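Local structure of CdiA-CT toxin, Conserved domain protein (4ZQU) at residues M1-Y6 with V35-L40; Q53-I58 with I104-E109; L90-N95 with V118-V123. The protein probably cleaves nucleic acid as the endonuclease toxin of a contact-dependent growth inhibition system, and is bound by its cognate immunity protein. All blocks are in the same frame, centred on the assembly; numbering follows the deposited sequence.

Contact 1 (M1-Y6 with V35-L40); sequences MPWEDY and VSAKSL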
loop_
_atom_site.group_PDB
_atom_site.type_symbol
_atom_site.label_atom_id
_atom_site.label_comp_id
_atom_site.label_asym_id
_atom_site.label_seq_id
_atom_site.Cartn_x
_atom_site.Cartn_y
_atom_site.Cartn_z
ATOM N N MET A 1 -0.800 -24.858 -9.083
ATOM C CA MET A 1 -1.297 -23.488 -9.097
ATOM C C MET A 1 -0.124 -22.523 -9.216
ATOM O O MET A 1 1.009 -22.896 -8.913
ATOM C CB MET A 1 -2.120 -23.200 -7.834
ATOM C CG MET A 1 -1.303 -22.816 -6.612
ATOM S SD MET A 1 -2.294 -22.794 -5.104
ATOM C CE MET A 1 -3.729 -21.870 -5.642
ATOM N N PRO A 2 -0.386 -21.286 -9.679
ATOM C CA PRO A 2 0.686 -20.290 -9.778
ATOM C C PRO A 2 1.394 -20.078 -8.442
ATOM O O PRO A 2 0.771 -20.225 -7.389
ATOM C CB PRO A 2 -0.052 -19.023 -10.218
ATOM C CG PRO A 2 -1.249 -19.527 -10.945
ATOM C CD PRO A 2 -1.660 -20.778 -10.224
ATOM N N TRP A 3 2.682 -19.754 -8.491
ATOM C CA TRP A 3 3.482 -19.605 -7.282
ATOM C C TRP A 3 2.900 -18.559 -6.340
ATOM O O TRP A 3 2.837 -18.774 -5.131
ATOM C CB TRP A 3 4.927 -19.242 -7.637
ATOM C CG TRP A 3 5.798 -18.995 -6.438
ATOM C CD1 TRP A 3 6.405 -17.822 -6.093
ATOM C CD2 TRP A 3 6.151 -19.942 -5.422
ATOM N NE1 TRP A 3 7.118 -17.982 -4.930
ATOM C CE2 TRP A 3 6.978 -19.274 -4.497
ATOM C CE3 TRP A 3 5.850 -21.290 -5.204
ATOM C CZ2 TRP A 3 7.507 -19.909 -3.375
ATOM C CZ3 TRP A 3 6.377 -21.918 -4.089
ATOM C CH2 TRP A 3 7.195 -21.226 -3.189
ATOM N N GLU A 4 2.464 -17.437 -6.902
ATOM C CA GLU A 4 1.926 -16.337 -6.111
ATOM C C GLU A 4 0.690 -16.774 -5.333
ATOM O O GLU A 4 0.486 -16.358 -4.193
ATOM C CB GLU A 4 1.596 -15.141 -7.010
ATOM C CG GLU A 4 1.337 -13.846 -6.252
ATOM C CD GLU A 4 1.324 -12.624 -7.156
ATOM O OE1 GLU A 4 1.411 -12.790 -8.392
ATOM O OE2 GLU A 4 1.231 -11.496 -6.627
ATOM N N ASP A 5 -0.123 -17.624 -5.950
ATOM C CA ASP A 5 -1.336 -18.121 -5.312
ATOM C C ASP A 5 -1.018 -19.183 -4.268
ATOM O O ASP A 5 -1.660 -19.249 -3.217
ATOM C CB ASP A 5 -2.296 -18.678 -6.364
ATOM C CG ASP A 5 -2.791 -17.612 -7.317
ATOM O OD1 ASP A 5 -3.863 -17.029 -7.052
ATOM O OD2 ASP A 5 -2.104 -17.343 -8.324
ATOM N N TYR A 6 -0.023 -20.011 -4.567
ATOM C CA TYR A 6 0.433 -21.045 -3.646
ATOM C C TYR A 6 0.962 -20.436 -2.350
ATOM O O TYR A 6 0.739 -20.971 -1.261
ATOM C CB TYR A 6 1.512 -21.903 -4.310
ATOM C CG TYR A 6 2.138 -22.919 -3.389
ATOM C CD1 TYR A 6 1.551 -24.160 -3.195
ATOM C CD2 TYR A 6 3.319 -22.639 -2.712
ATOM C CE1 TYR A 6 2.120 -25.094 -2.353
ATOM C CE2 TYR A 6 3.896 -23.566 -1.867
ATOM C CZ TYR A 6 3.292 -24.791 -1.691
ATOM O OH TYR A 6 3.861 -25.721 -0.850
ATOM N N VAL A 35 5.110 -10.141 2.455
ATOM C CA VAL A 35 5.693 -11.232 1.695
ATOM C C VAL A 35 5.749 -10.891 0.213
ATOM O O VAL A 35 4.754 -10.468 -0.376
ATOM C CB VAL A 35 4.903 -12.541 1.882
ATOM C CG1 VAL A 35 5.470 -13.636 0.993
ATOM C CG2 VAL A 35 4.920 -12.974 3.337
ATOM N N SER A 36 6.922 -11.066 -0.384
ATOM C CA SER A 36 7.068 -10.928 -1.826
ATOM C C SER A 36 7.279 -12.294 -2.466
ATOM O O SER A 36 8.260 -12.979 -2.175
ATOM C CB SER A 36 8.228 -10.003 -2.171
ATOM O OG SER A 36 8.333 -9.851 -3.576
ATOM N N ALA A 37 6.348 -12.685 -3.333
ATOM C CA ALA A 37 6.403 -13.979 -4.002
ATOM C C ALA A 37 7.119 -13.874 -5.341
ATOM O O ALA A 37 6.560 -13.371 -6.315
ATOM C CB ALA A 37 4.996 -14.537 -4.196
ATOM N N LYS A 38 8.358 -14.350 -5.380
ATOM C CA LYS A 38 9.139 -14.357 -6.609
ATOM C C LYS A 38 9.330 -15.787 -7.098
ATOM O O LYS A 38 9.545 -16.700 -6.302
ATOM C CB LYS A 38 10.494 -13.677 -6.391
ATOM C CG LYS A 38 11.364 -13.591 -7.643
ATOM C CD LYS A 38 12.682 -12.871 -7.376
ATOM C CE LYS A 38 13.607 -12.954 -8.583
ATOM N NZ LYS A 38 13.023 -12.298 -9.786
ATOM N N SER A 39 9.248 -15.983 -8.408
ATOM C CA SER A 39 9.386 -17.315 -8.981
ATOM C C SER A 39 10.303 -17.325 -10.195
ATOM O O SER A 39 10.259 -16.427 -11.032
ATOM C CB SER A 39 8.016 -17.874 -9.368
ATOM O OG SER A 39 8.140 -19.158 -9.958
ATOM N N LEU A 40 11.135 -18.353 -10.281
ATOM C CA LEU A 40 11.983 -18.565 -11.444
ATOM C C LEU A 40 11.660 -19.912 -12.068
ATOM O O LEU A 40 11.835 -20.944 -11.429
ATOM C CB LEU A 40 13.456 -18.505 -11.053
ATOM C CG LEU A 40 13.952 -17.155 -10.541
ATOM C CD1 LEU A 40 15.275 -17.316 -9.821
ATOM C CD2 LEU A 40 14.086 -16.177 -11.694
#
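Trp3 reaches out from the first turn of helix 3-9 and sets the pyrrole part of its indole against the backbone and side chains of strand 33-39. CG is anti to the backbone N (chi1 177°), and the five-membered ring beyond it meets the strand through CD1 and NE1. Here the packing is close: CD1 of Trp3 lies 3.7 Å from CB of Ser39 and 4.0 Å from CB of Ala37. The neighbouring NE1 of Trp3 comes within 3.1 Å of Lys38 O, but at a poor angle for bonding; its N-H is given instead to the carbonyl of Arg89 on the next strand. Ala37 supplies the second point of close approach, its CB sitting 4.0 Å from CA of Glu4. Beyond that the contact thins out toward the Glu4 side chain, which is partly exposed and only grazes Ala37, CG to CB at 4.3 Å. In the fold, helix 3-9 packs on the sheet: Val7 continues the packing on Val35 and Ala37, while Trp3 extends it to Ala91 of strand 85-92.

Contact 2 (Q53-I58 with I104-E109); sequences QVYSSI and INRAIE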
loop_
_atom_site.group_PDB
_atom_site.type_symbol
_atom_site.label_atom_id
_atom_site.label_comp_id
_atom_site.label_asym_id
_atom_site.label_seq_id
_atom_site.Cartn_x
_atom_site.Cartn_y
_atom_site.Cartn_z
ATOM N N GLN A 53 23.850 -13.074 -12.944
ATOM C CA GLN A 53 22.538 -12.781 -13.526
ATOM C C GLN A 53 21.397 -13.194 -12.607
ATOM O O GLN A 53 20.393 -12.492 -12.492
ATOM C CB GLN A 53 22.378 -13.471 -14.877
ATOM C CG GLN A 53 22.553 -12.544 -16.061
ATOM C CD GLN A 53 22.267 -13.232 -17.376
ATOM O OE1 GLN A 53 22.618 -14.394 -17.567
ATOM N NE2 GLN A 53 21.612 -12.521 -18.287
ATOM N N VAL A 54 21.552 -14.346 -11.968
ATOM C CA VAL A 54 20.571 -14.817 -11.005
ATOM C C VAL A 54 20.610 -13.948 -9.755
ATOM O O VAL A 54 19.570 -13.515 -9.256
ATOM C CB VAL A 54 20.818 -16.290 -10.628
ATOM C CG1 VAL A 54 19.949 -16.696 -9.452
ATOM C CG2 VAL A 54 20.558 -17.191 -11.826
ATOM N N TYR A 55 21.817 -13.690 -9.262
ATOM C CA TYR A 55 22.010 -12.836 -8.093
ATOM C C TYR A 55 21.391 -11.457 -8.299
ATOM O O TYR A 55 20.745 -10.924 -7.399
ATOM C CB TYR A 55 23.502 -12.700 -7.769
ATOM C CG TYR A 55 23.793 -11.736 -6.643
ATOM C CD1 TYR A 55 23.648 -12.122 -5.318
ATOM C CD2 TYR A 55 24.211 -10.437 -6.905
ATOM C CE1 TYR A 55 23.908 -11.241 -4.285
ATOM C CE2 TYR A 55 24.475 -9.550 -5.877
ATOM C CZ TYR A 55 24.323 -9.956 -4.571
ATOM O OH TYR A 55 24.585 -9.075 -3.547
ATOM N N SER A 56 21.587 -10.889 -9.487
ATOM C CA SER A 56 21.039 -9.577 -9.822
ATOM C C SER A 56 19.521 -9.541 -9.729
ATOM O O SER A 56 18.956 -8.664 -9.080
ATOM C CB SER A 56 21.470 -9.157 -11.227
ATOM O OG SER A 56 22.863 -8.909 -11.285
ATOM N N SER A 57 18.869 -10.492 -10.390
ATOM C CA SER A 57 17.410 -10.552 -10.419
ATOM C C SER A 57 16.819 -10.570 -9.017
ATOM O O SER A 57 15.845 -9.871 -8.734
ATOM C CB SER A 57 16.944 -11.784 -11.191
ATOM O OG SER A 57 15.531 -11.889 -11.163
ATOM N N ILE A 58 17.419 -11.369 -8.144
ATOM C CA ILE A 58 16.957 -11.486 -6.765
ATOM C C ILE A 58 17.304 -10.240 -5.963
ATOM O O ILE A 58 16.461 -9.699 -5.249
ATOM C CB ILE A 58 17.562 -12.717 -6.072
ATOM C CG1 ILE A 58 17.318 -13.973 -6.911
ATOM C CG2 ILE A 58 16.982 -12.876 -4.678
ATOM C CD1 ILE A 58 17.950 -15.224 -6.339
ATOM N N ILE A 104 22.143 -17.818 -5.563
ATOM C CA ILE A 104 20.935 -17.852 -4.749
ATOM C C ILE A 104 21.279 -17.679 -3.277
ATOM O O ILE A 104 20.709 -16.831 -2.597
ATOM C CB ILE A 104 20.157 -19.164 -4.952
ATOM C CG1 ILE A 104 19.576 -19.213 -6.370
ATOM C CG2 ILE A 104 19.045 -19.295 -3.920
ATOM C CD1 ILE A 104 18.923 -20.525 -6.725
ATOM N N ASN A 105 22.230 -18.471 -2.795
ATOM C CA ASN A 105 22.639 -18.396 -1.401
ATOM C C ASN A 105 23.304 -17.067 -1.077
ATOM O O ASN A 105 23.238 -16.586 0.056
ATOM C CB ASN A 105 23.574 -19.553 -1.065
ATOM C CG ASN A 105 22.849 -20.872 -0.989
ATOM O OD1 ASN A 105 21.834 -20.993 -0.303
ATOM N ND2 ASN A 105 23.350 -21.866 -1.708
ATOM N N ARG A 106 23.943 -16.475 -2.079
ATOM C CA ARG A 106 24.575 -15.172 -1.921
ATOM C C ARG A 106 23.532 -14.084 -1.713
ATOM O O ARG A 106 23.707 -13.191 -0.884
ATOM C CB ARG A 106 25.439 -14.838 -3.138
ATOM C CG ARG A 106 26.812 -14.291 -2.784
ATOM C CD ARG A 106 27.679 -14.077 -4.020
ATOM N NE ARG A 106 27.655 -15.205 -4.948
ATOM C CZ ARG A 106 27.553 -15.084 -6.269
ATOM N NH1 ARG A 106 27.453 -13.880 -6.820
ATOM N NH2 ARG A 106 27.548 -16.165 -7.039
ATOM N N ALA A 107 22.454 -14.161 -2.486
ATOM C CA ALA A 107 21.353 -13.216 -2.370
ATOM C C ALA A 107 20.600 -13.416 -1.056
ATOM O O ALA A 107 20.086 -12.462 -0.473
ATOM C CB ALA A 107 20.413 -13.359 -3.552
ATOM N N ILE A 108 20.532 -14.662 -0.599
ATOM C CA ILE A 108 19.918 -14.977 0.686
ATOM C C ILE A 108 20.629 -14.233 1.806
ATOM O O ILE A 108 19.996 -13.624 2.671
ATOM C CB ILE A 108 19.958 -16.488 0.978
ATOM C CG1 ILE A 108 18.990 -17.237 0.061
ATOM C CG2 ILE A 108 19.625 -16.762 2.436
ATOM C CD1 ILE A 108 19.027 -18.742 0.241
ATOM N N GLU A 109 21.955 -14.280 1.776
ATOM C CA GLU A 109 22.757 -13.654 2.817
ATOM C C GLU A 109 22.774 -12.143 2.646
ATOM O O GLU A 109 22.798 -11.403 3.628
ATOM C CB GLU A 109 24.184 -14.212 2.807
ATOM C CG GLU A 109 25.028 -13.778 3.998
ATOM C CD GLU A 109 24.694 -14.562 5.252
ATOM O OE1 GLU A 109 23.819 -15.451 5.182
ATOM O OE2 GLU A 109 25.303 -14.296 6.307
#
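Tyr55 and Ile58 of helix 53-66 hold Ala107 of helix 98-113 between them, and the small alanine lets the two helices come close. The short segments run in roughly the same direction, with axes 8.7 Å apart at closest approach and a crossing angle of -32°; the CA atoms of Tyr55 and Ala107 are the nearest pair. Tyr55 has CG anti to its backbone N (chi1 175°), and its ring presents an edge to the partner helix: Arg106 C and Ala107 N lie close to the ring plane, the latter 3.7 Å from CD1 of Tyr55. That same CD1 atom touches two side chains, CB of Ala107 and CB of Arg106, each at 3.9 Å. Arg106 thus uses the aliphatic base of its chain here. One turn further along, Ile58 approaches the alanine with its short branch. CG2 of Ile58 is 3.6 Å from CB of Ala107, while the longer branch carries CD1 toward Ile104. Val54 meets Ile104 as well, the two side chains crossing obliquely with CG1 of Val54 4.0 Å from CG1 of Ile104. This seam is apolar; a polar link alongside it comes from Glu103, whose OE1 accepts a hydrogen bond from the backbone N of Tyr55. Ile58 continues onto Leu90, and Ile104 onto Val92 and Val120, so the pair of helices forms a layer against one face of the central sheet, an alpha/beta arrangement consistent with the PDDEXK nuclease fold.

Contact 3 (L90-N95 with V118-V123); sequences LAVPVN and VTVTQV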
loop_
_atom_site.group_PDB
_atom_site.type_symbol
_atom_site.label_atom_id
_atom_site.label_comp_id
_atom_site.label_asym_id
_atom_site.label_seq_id
_atom_site.Cartn_x
_atom_site.Cartn_y
_atom_site.Cartn_z
ATOM N N LEU A 90 10.930 -17.409 -2.581
ATOM C CA LEU A 90 11.538 -17.668 -3.880
ATOM C C LEU A 90 11.359 -19.107 -4.345
ATOM O O LEU A 90 11.739 -20.048 -3.650
ATOM C CB LEU A 90 13.029 -17.330 -3.833
ATOM C CG LEU A 90 13.810 -17.474 -5.138
ATOM C CD1 LEU A 90 13.383 -16.411 -6.139
ATOM C CD2 LEU A 90 15.306 -17.402 -4.875
ATOM N N ALA A 91 10.782 -19.269 -5.531
ATOM C CA ALA A 91 10.669 -20.580 -6.154
ATOM C C ALA A 91 11.773 -20.766 -7.191
ATOM O O ALA A 91 11.974 -19.910 -8.051
ATOM C CB ALA A 91 9.301 -20.753 -6.789
ATOM N N VAL A 92 12.496 -21.879 -7.096
ATOM C CA VAL A 92 13.538 -22.205 -8.065
ATOM C C VAL A 92 13.334 -23.617 -8.625
ATOM O O VAL A 92 12.902 -24.520 -7.908
ATOM C CB VAL A 92 14.954 -22.085 -7.448
ATOM C CG1 VAL A 92 15.248 -20.639 -7.067
ATOM C CG2 VAL A 92 15.104 -23.002 -6.245
ATOM N N PRO A 93 13.635 -23.805 -9.920
ATOM C CA PRO A 93 13.398 -25.077 -10.608
ATOM C C PRO A 93 14.486 -26.118 -10.363
ATOM O O PRO A 93 15.450 -25.861 -9.644
ATOM C CB PRO A 93 13.370 -24.665 -12.078
ATOM C CG PRO A 93 14.293 -23.510 -12.144
ATOM C CD PRO A 93 14.174 -22.783 -10.833
ATOM N N VAL A 94 14.323 -27.284 -10.977
ATOM C CA VAL A 94 15.233 -28.405 -10.774
ATOM C C VAL A 94 16.523 -28.266 -11.578
ATOM O O VAL A 94 17.552 -28.830 -11.207
ATOM C CB VAL A 94 14.556 -29.738 -11.143
ATOM C CG1 VAL A 94 13.393 -30.016 -10.204
ATOM C CG2 VAL A 94 14.082 -29.712 -12.589
ATOM N N ASN A 95 16.468 -27.510 -12.671
ATOM C CA ASN A 95 17.636 -27.337 -13.532
ATOM C C ASN A 95 18.571 -26.239 -13.031
ATOM O O ASN A 95 19.458 -25.789 -13.758
ATOM C CB ASN A 95 17.205 -27.037 -14.972
ATOM C CG ASN A 95 16.523 -25.687 -15.112
ATOM O OD1 ASN A 95 15.802 -25.248 -14.217
ATOM N ND2 ASN A 95 16.748 -25.024 -16.241
ATOM N N VAL A 118 15.025 -14.160 2.840
ATOM C CA VAL A 118 14.837 -14.815 1.553
ATOM C C VAL A 118 14.658 -16.314 1.759
ATOM O O VAL A 118 15.595 -17.014 2.145
ATOM C CB VAL A 118 16.021 -14.552 0.605
ATOM C CG1 VAL A 118 15.775 -15.203 -0.750
ATOM C CG2 VAL A 118 16.248 -13.057 0.449
ATOM N N THR A 119 13.444 -16.794 1.505
ATOM C CA THR A 119 13.103 -18.198 1.702
ATOM C C THR A 119 12.966 -18.918 0.367
ATOM O O THR A 119 12.123 -18.560 -0.455
ATOM C CB THR A 119 11.793 -18.348 2.493
ATOM O OG1 THR A 119 11.930 -17.720 3.774
ATOM C CG2 THR A 119 11.452 -19.817 2.681
ATOM N N VAL A 120 13.789 -19.940 0.161
ATOM C CA VAL A 120 13.851 -20.628 -1.124
ATOM C C VAL A 120 13.124 -21.970 -1.108
ATOM O O VAL A 120 13.316 -22.781 -0.203
ATOM C CB VAL A 120 15.313 -20.855 -1.555
ATOM C CG1 VAL A 120 15.375 -21.548 -2.901
ATOM C CG2 VAL A 120 16.046 -19.534 -1.613
ATOM N N THR A 121 12.289 -22.192 -2.120
ATOM C CA THR A 121 11.559 -23.446 -2.272
ATOM C C THR A 121 11.868 -24.095 -3.618
ATOM O O THR A 121 11.739 -23.457 -4.660
ATOM C CB THR A 121 10.037 -23.233 -2.164
ATOM O OG1 THR A 121 9.729 -22.556 -0.940
ATOM C CG2 THR A 121 9.308 -24.565 -2.205
ATOM N N GLN A 122 12.274 -25.362 -3.589
ATOM C CA GLN A 122 12.550 -26.109 -4.816
ATOM C C GLN A 122 11.264 -26.687 -5.402
ATOM O O GLN A 122 10.591 -27.495 -4.766
ATOM C CB GLN A 122 13.554 -27.234 -4.552
ATOM C CG GLN A 122 14.911 -26.762 -4.047
ATOM C CD GLN A 122 15.819 -27.912 -3.644
ATOM O OE1 GLN A 122 15.881 -28.286 -2.473
ATOM N NE2 GLN A 122 16.530 -28.476 -4.615
ATOM N N VAL A 123 10.936 -26.268 -6.620
ATOM C CA VAL A 123 9.708 -26.687 -7.288
ATOM C C VAL A 123 9.986 -27.770 -8.328
ATOM O O VAL A 123 10.874 -27.620 -9.167
ATOM C CB VAL A 123 9.009 -25.489 -7.968
ATOM C CG1 VAL A 123 7.796 -25.947 -8.760
ATOM C CG2 VAL A 123 8.617 -24.443 -6.933
HETATM O O HOH W 1 15.869 -28.081 -7.557
#
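Leu90, Ala91 and Val92 pair in parallel with Val120, Thr121 and Gln122, joining the two strands of the beta-alpha-beta unit formed by strand 85-92, helix 98-113 and strand 117-122. The backbone bonds zigzag between the strands: Leu90 N donates to Thr119 O at 2.7 Å, Thr121 N to Leu90 O at 2.7 Å, Val92 N to Thr121 O, and Val123 N to Val92 O at 2.9 Å. The short strand axes are twisted by 31°. The Leu90 side chain can be followed outward. Its CB passes 3.7 Å from Thr119 O, the same oxygen that takes the Leu90 N-H. CG is anti to the backbone N (chi1 -177°). From there the methyls part: CD1 heads for the Lys38 side chain on the adjoining strand, whereas CD2 reaches CG2 of Val120 at 4.0 Å and also meets Ile58 of helix 53-66. The Leu90 and Val120 side chains run alongside one another in the same direction, whereas those of Val92 and Val120 are set roughly perpendicular. CG2 of Val92, wedged between its own N and carbonyl carbon, packs 3.7 Å from CG1 of Val120. These three residues face the helices, Trp101 among their partners; Ala91 and Thr121 project from the other face, where both touch Trp3. Beside Pro93 a water bridges the two segments, donating to Pro93 O at 3.1 Å and accepting from Gln122 NE2 at 3.0 Å.

The three contacts belong to one layered alpha/beta arrangement around a single sheet. Contact 1 covers the face bearing Ala91 and contact 2 the face bearing Leu90 and Val92, with their centres about 17 Å apart. Contact 3 lies in the sheet itself, its centre about 10 Å from that of contact 1 and 12 Å from that of contact 2. Strand pairing links contacts 1 and 3, with Lys38 O 3.0 Å from Ala91 N. Lys38 also spans to contact 2, its NZ 2.9 Å from Ser57 OG in a probable hydrogen bond. Helix 98-113 closes down on contact 3 through Ile108 CD1, 3.6 Å from Val120 CG2. None of the six segments touches the other protein chain of the complex.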